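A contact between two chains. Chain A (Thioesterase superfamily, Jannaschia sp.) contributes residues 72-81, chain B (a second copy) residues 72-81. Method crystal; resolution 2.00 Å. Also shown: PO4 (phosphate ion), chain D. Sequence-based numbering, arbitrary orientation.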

# COMPACT_ATOMS: atom_id res chain seq x y z
N PRO A 72 7.13 -16.55 9.07
CA PRO A 72 7.15 -16.19 7.65
C PRO A 72 6.21 -17.05 6.80
O PRO A 72 6.06 -18.25 7.04
CB PRO A 72 8.62 -16.41 7.26
CG PRO A 72 9.22 -17.28 8.28
CD PRO A 72 8.42 -17.10 9.54
N PHE A 73 5.58 -16.42 5.82
CA PHE A 73 4.69 -17.13 4.91
C PHE A 73 5.42 -17.92 3.86
O PHE A 73 6.41 -17.46 3.30
CB PHE A 73 3.73 -16.14 4.26
CG PHE A 73 2.71 -15.69 5.19
CD1 PHE A 73 2.97 -14.65 6.06
CD2 PHE A 73 1.50 -16.33 5.28
CE1 PHE A 73 2.04 -14.23 6.96
CE2 PHE A 73 0.56 -15.92 6.18
CZ PHE A 73 0.83 -14.86 7.02
N VAL A 74 4.92 -19.12 3.60
CA VAL A 74 5.47 -19.95 2.57
C VAL A 74 4.46 -20.19 1.46
O VAL A 74 4.82 -20.59 0.34
CB VAL A 74 6.03 -21.28 3.13
CG1 VAL A 74 7.25 -20.98 4.03
CG2 VAL A 74 4.93 -22.06 3.88
N ARG A 75 3.20 -19.93 1.74
CA ARG A 75 2.18 -20.08 0.71
C ARG A 75 0.94 -19.28 1.06
O ARG A 75 0.55 -19.18 2.22
CB ARG A 75 1.83 -21.57 0.50
CG ARG A 75 0.74 -21.81 -0.57
CD ARG A 75 0.51 -23.27 -0.82
NE ARG A 75 -0.70 -23.47 -1.62
CZ ARG A 75 -0.79 -23.34 -2.94
NH1 ARG A 75 0.25 -23.02 -3.69
NH2 ARG A 75 -1.98 -23.53 -3.53
N LEU A 76 0.30 -18.76 0.03
CA LEU A 76 -1.04 -18.23 0.15
C LEU A 76 -1.85 -18.54 -1.09
O LEU A 76 -1.30 -18.66 -2.21
CB LEU A 76 -1.02 -16.73 0.44
CG LEU A 76 -0.56 -15.70 -0.55
CD1 LEU A 76 -1.61 -15.32 -1.62
CD2 LEU A 76 -0.14 -14.40 0.22
N GLU A 77 -3.14 -18.74 -0.89
CA GLU A 77 -4.05 -18.92 -2.01
C GLU A 77 -5.40 -18.28 -1.67
O GLU A 77 -5.84 -18.31 -0.52
CB GLU A 77 -4.19 -20.39 -2.37
CG GLU A 77 -4.74 -21.22 -1.28
CD GLU A 77 -5.14 -22.62 -1.76
OE1 GLU A 77 -5.83 -22.73 -2.80
OE2 GLU A 77 -4.81 -23.60 -1.07
N MSE A 78 -6.02 -17.65 -2.66
CA MSE A 78 -7.27 -16.94 -2.47
C MSE A 78 -8.15 -17.12 -3.68
O MSE A 78 -7.67 -17.08 -4.81
CB MSE A 78 -7.02 -15.45 -2.27
CG MSE A 78 -6.06 -15.11 -1.13
SE MSE A 78 -5.94 -13.21 -0.81
CE MSE A 78 -7.64 -12.94 -0.06
N ASP A 79 -9.44 -17.32 -3.45
CA ASP A 79 -10.45 -17.30 -4.50
C ASP A 79 -11.35 -16.11 -4.28
O ASP A 79 -11.78 -15.86 -3.18
CB ASP A 79 -11.30 -18.55 -4.46
CG ASP A 79 -10.53 -19.79 -4.82
OD1 ASP A 79 -9.42 -19.70 -5.40
OD2 ASP A 79 -11.04 -20.88 -4.52
N PHE A 80 -11.60 -15.36 -5.35
CA PHE A 80 -12.40 -14.13 -5.24
C PHE A 80 -13.75 -14.40 -5.86
O PHE A 80 -13.84 -14.60 -7.05
CB PHE A 80 -11.71 -12.96 -5.95
CG PHE A 80 -10.29 -12.81 -5.54
CD1 PHE A 80 -9.98 -12.37 -4.28
CD2 PHE A 80 -9.26 -13.16 -6.40
CE1 PHE A 80 -8.65 -12.23 -3.88
CE2 PHE A 80 -7.97 -13.07 -6.00
CZ PHE A 80 -7.66 -12.61 -4.75
N LYS A 81 -14.78 -14.39 -5.02
CA LYS A 81 -16.10 -14.85 -5.43
C LYS A 81 -17.04 -13.68 -5.70
O LYS A 81 -17.98 -13.81 -6.48
CB LYS A 81 -16.67 -15.76 -4.33
CG LYS A 81 -15.84 -17.03 -4.06
CD LYS A 81 -16.65 -18.13 -3.36
CE LYS A 81 -16.02 -19.52 -3.50
NZ LYS A 81 -16.45 -20.48 -2.41
N PRO B 72 -10.84 -8.82 -14.33
CA PRO B 72 -10.84 -8.98 -12.87
C PRO B 72 -10.28 -10.35 -12.42
O PRO B 72 -10.46 -11.35 -13.11
CB PRO B 72 -12.32 -8.81 -12.49
CG PRO B 72 -13.08 -9.11 -13.74
CD PRO B 72 -12.21 -8.67 -14.87
N PHE B 73 -9.63 -10.38 -11.27
CA PHE B 73 -9.08 -11.62 -10.74
C PHE B 73 -10.12 -12.48 -10.06
O PHE B 73 -11.00 -11.99 -9.36
CB PHE B 73 -7.95 -11.34 -9.76
CG PHE B 73 -6.72 -10.86 -10.44
CD1 PHE B 73 -6.58 -9.52 -10.77
CD2 PHE B 73 -5.73 -11.75 -10.82
CE1 PHE B 73 -5.47 -9.06 -11.44
CE2 PHE B 73 -4.60 -11.28 -11.49
CZ PHE B 73 -4.48 -9.92 -11.79
N VAL B 74 -10.00 -13.78 -10.27
CA VAL B 74 -10.87 -14.75 -9.60
C VAL B 74 -10.07 -15.72 -8.71
O VAL B 74 -10.64 -16.33 -7.81
CB VAL B 74 -11.78 -15.51 -10.57
CG1 VAL B 74 -12.82 -14.56 -11.19
CG2 VAL B 74 -10.98 -16.22 -11.65
N ARG B 75 -8.77 -15.82 -8.93
CA ARG B 75 -7.90 -16.62 -8.08
C ARG B 75 -6.45 -16.17 -8.15
O ARG B 75 -5.97 -15.69 -9.19
CB ARG B 75 -7.99 -18.10 -8.46
CG ARG B 75 -7.06 -19.04 -7.64
CD ARG B 75 -7.39 -20.51 -7.93
NE ARG B 75 -6.35 -21.39 -7.38
CZ ARG B 75 -6.29 -21.81 -6.12
NH1 ARG B 75 -7.23 -21.46 -5.25
NH2 ARG B 75 -5.29 -22.59 -5.71
N LEU B 76 -5.77 -16.30 -7.03
CA LEU B 76 -4.30 -16.19 -7.02
C LEU B 76 -3.68 -17.19 -6.03
O LEU B 76 -4.29 -17.53 -4.99
CB LEU B 76 -3.88 -14.77 -6.73
CG LEU B 76 -4.01 -14.11 -5.37
CD1 LEU B 76 -2.93 -14.54 -4.47
CD2 LEU B 76 -3.90 -12.59 -5.56
N GLU B 77 -2.51 -17.69 -6.37
CA GLU B 77 -1.76 -18.54 -5.44
C GLU B 77 -0.30 -18.25 -5.62
O GLU B 77 0.17 -17.99 -6.76
CB GLU B 77 -2.05 -20.03 -5.63
CG GLU B 77 -1.70 -20.58 -6.98
CD GLU B 77 -1.76 -22.12 -7.04
OE1 GLU B 77 -1.09 -22.81 -6.22
OE2 GLU B 77 -2.47 -22.63 -7.94
N MSE B 78 0.40 -18.23 -4.48
CA MSE B 78 1.84 -17.91 -4.45
C MSE B 78 2.53 -18.80 -3.47
O MSE B 78 2.00 -19.04 -2.38
CB MSE B 78 2.06 -16.45 -4.07
CG MSE B 78 1.32 -15.46 -4.97
SE MSE B 78 1.73 -13.63 -4.62
CE MSE B 78 3.57 -13.59 -5.18
N ASP B 79 3.71 -19.31 -3.86
CA ASP B 79 4.62 -19.98 -2.96
C ASP B 79 5.82 -19.10 -2.78
O ASP B 79 6.35 -18.59 -3.77
CB ASP B 79 5.06 -21.33 -3.52
CG ASP B 79 3.94 -22.34 -3.60
OD1 ASP B 79 2.97 -22.26 -2.84
OD2 ASP B 79 4.06 -23.26 -4.43
N PHE B 80 6.22 -18.89 -1.53
CA PHE B 80 7.35 -18.01 -1.18
C PHE B 80 8.54 -18.90 -0.75
O PHE B 80 8.46 -19.60 0.25
CB PHE B 80 6.93 -17.07 -0.06
CG PHE B 80 5.65 -16.34 -0.36
CD1 PHE B 80 5.63 -15.33 -1.28
CD2 PHE B 80 4.48 -16.69 0.26
CE1 PHE B 80 4.45 -14.69 -1.60
CE2 PHE B 80 3.31 -16.02 -0.02
CZ PHE B 80 3.31 -15.02 -0.96
N LYS B 81 9.63 -18.86 -1.53
CA LYS B 81 10.73 -19.82 -1.38
C LYS B 81 11.95 -19.18 -0.76
O LYS B 81 12.75 -19.85 -0.14
CB LYS B 81 11.13 -20.40 -2.74
CG LYS B 81 9.97 -20.97 -3.56
CD LYS B 81 9.50 -22.31 -3.04
CE LYS B 81 8.76 -23.12 -4.15
NZ LYS B 81 8.27 -24.50 -3.76
P PO4 D . -9.84 -6.22 -9.23
O1 PO4 D . -10.55 -6.25 -7.90
O2 PO4 D . -8.37 -5.98 -8.96
O3 PO4 D . -10.05 -7.57 -9.89
O4 PO4 D . -10.41 -5.12 -10.13

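Strand 73-80 of chain A pairs with strand 73-80 of chain B to form an antiparallel sheet that runs across the chain boundary. The register centres on Glu A77 facing Glu B77, with CA atoms 4.1 Å apart, so most contacts occur twice. The two stretches together bury 834 Å². In each chain residues 80, 76 and 75 cover the most: Phe A80, Leu A76 and Arg A75, and their copies in chain B.

Phe A80 and Phe B80 cover the most of all. Each ends the ladder with a backbone hydrogen bond: Phe A80 N to Val B74 O is 2.8 Å, and Phe B80 N to Val A74 O is 2.9 Å. Their CA-to-CB bonds point toward the partner, and chi1 is m, which lays the ring along the other strand. Phe B80 CD2 lies 4.1 Å from Phe A73 CB. Phe B80 CZ reaches Leu A76 CD2 at 3.7 Å, and this leucine methyl sits at the ring edge. The equivalent contact, Phe A80 CZ to Leu B76 CD2, is 3.8 Å. A flat apolar ring suits this place because it covers both backbone and leucine.

Leu A76 and Leu B76 are buried on the same face of the sheet as the selenomethionines Met A78 and Met B78. Both leucines adopt p for chi1 and chi2. Leu A76 CD1 and Leu B76 CD1 meet at 3.2 Å, a tight methyl contact. Each leucine also forms a hydrogen-bonded pair with the methionine opposite. Leu A76 N to Met B78 O is 3.0 Å, and Met B78 N to Leu A76 O is 2.9 Å; the other pair matches. The methionine side chains lead away at their ends and add less to the contact.

The other face carries charge. Arg A75 is extended, with chi1 to chi3 all t, and this carries its guanidinium to the acids of chain B. Arg A75 NH1 forms salt bridges with Asp B79 OD1 and Glu B77 OE1, both at 2.9 Å. Both carboxylate oxygens lie at the guanidinium edge, where the N-H groups point. Arg B75 repeats the arrangement: its NH1 is 2.8 Å from Asp A79 OD1, and its NH2 is 3.0 Å from Glu A77 OE1. The arginines bring like charges close, with Arg A75 NH2 and Arg B75 NH2 4.1 Å apart, but the carboxylates around them offset this. Partly exposed positions suit these charged residues.

Between the hydrogen-bonded pairs, CA-H...O contacts add to the backbone packing. One runs from Glu A77 CA to Leu B76 O at 3.3 Å.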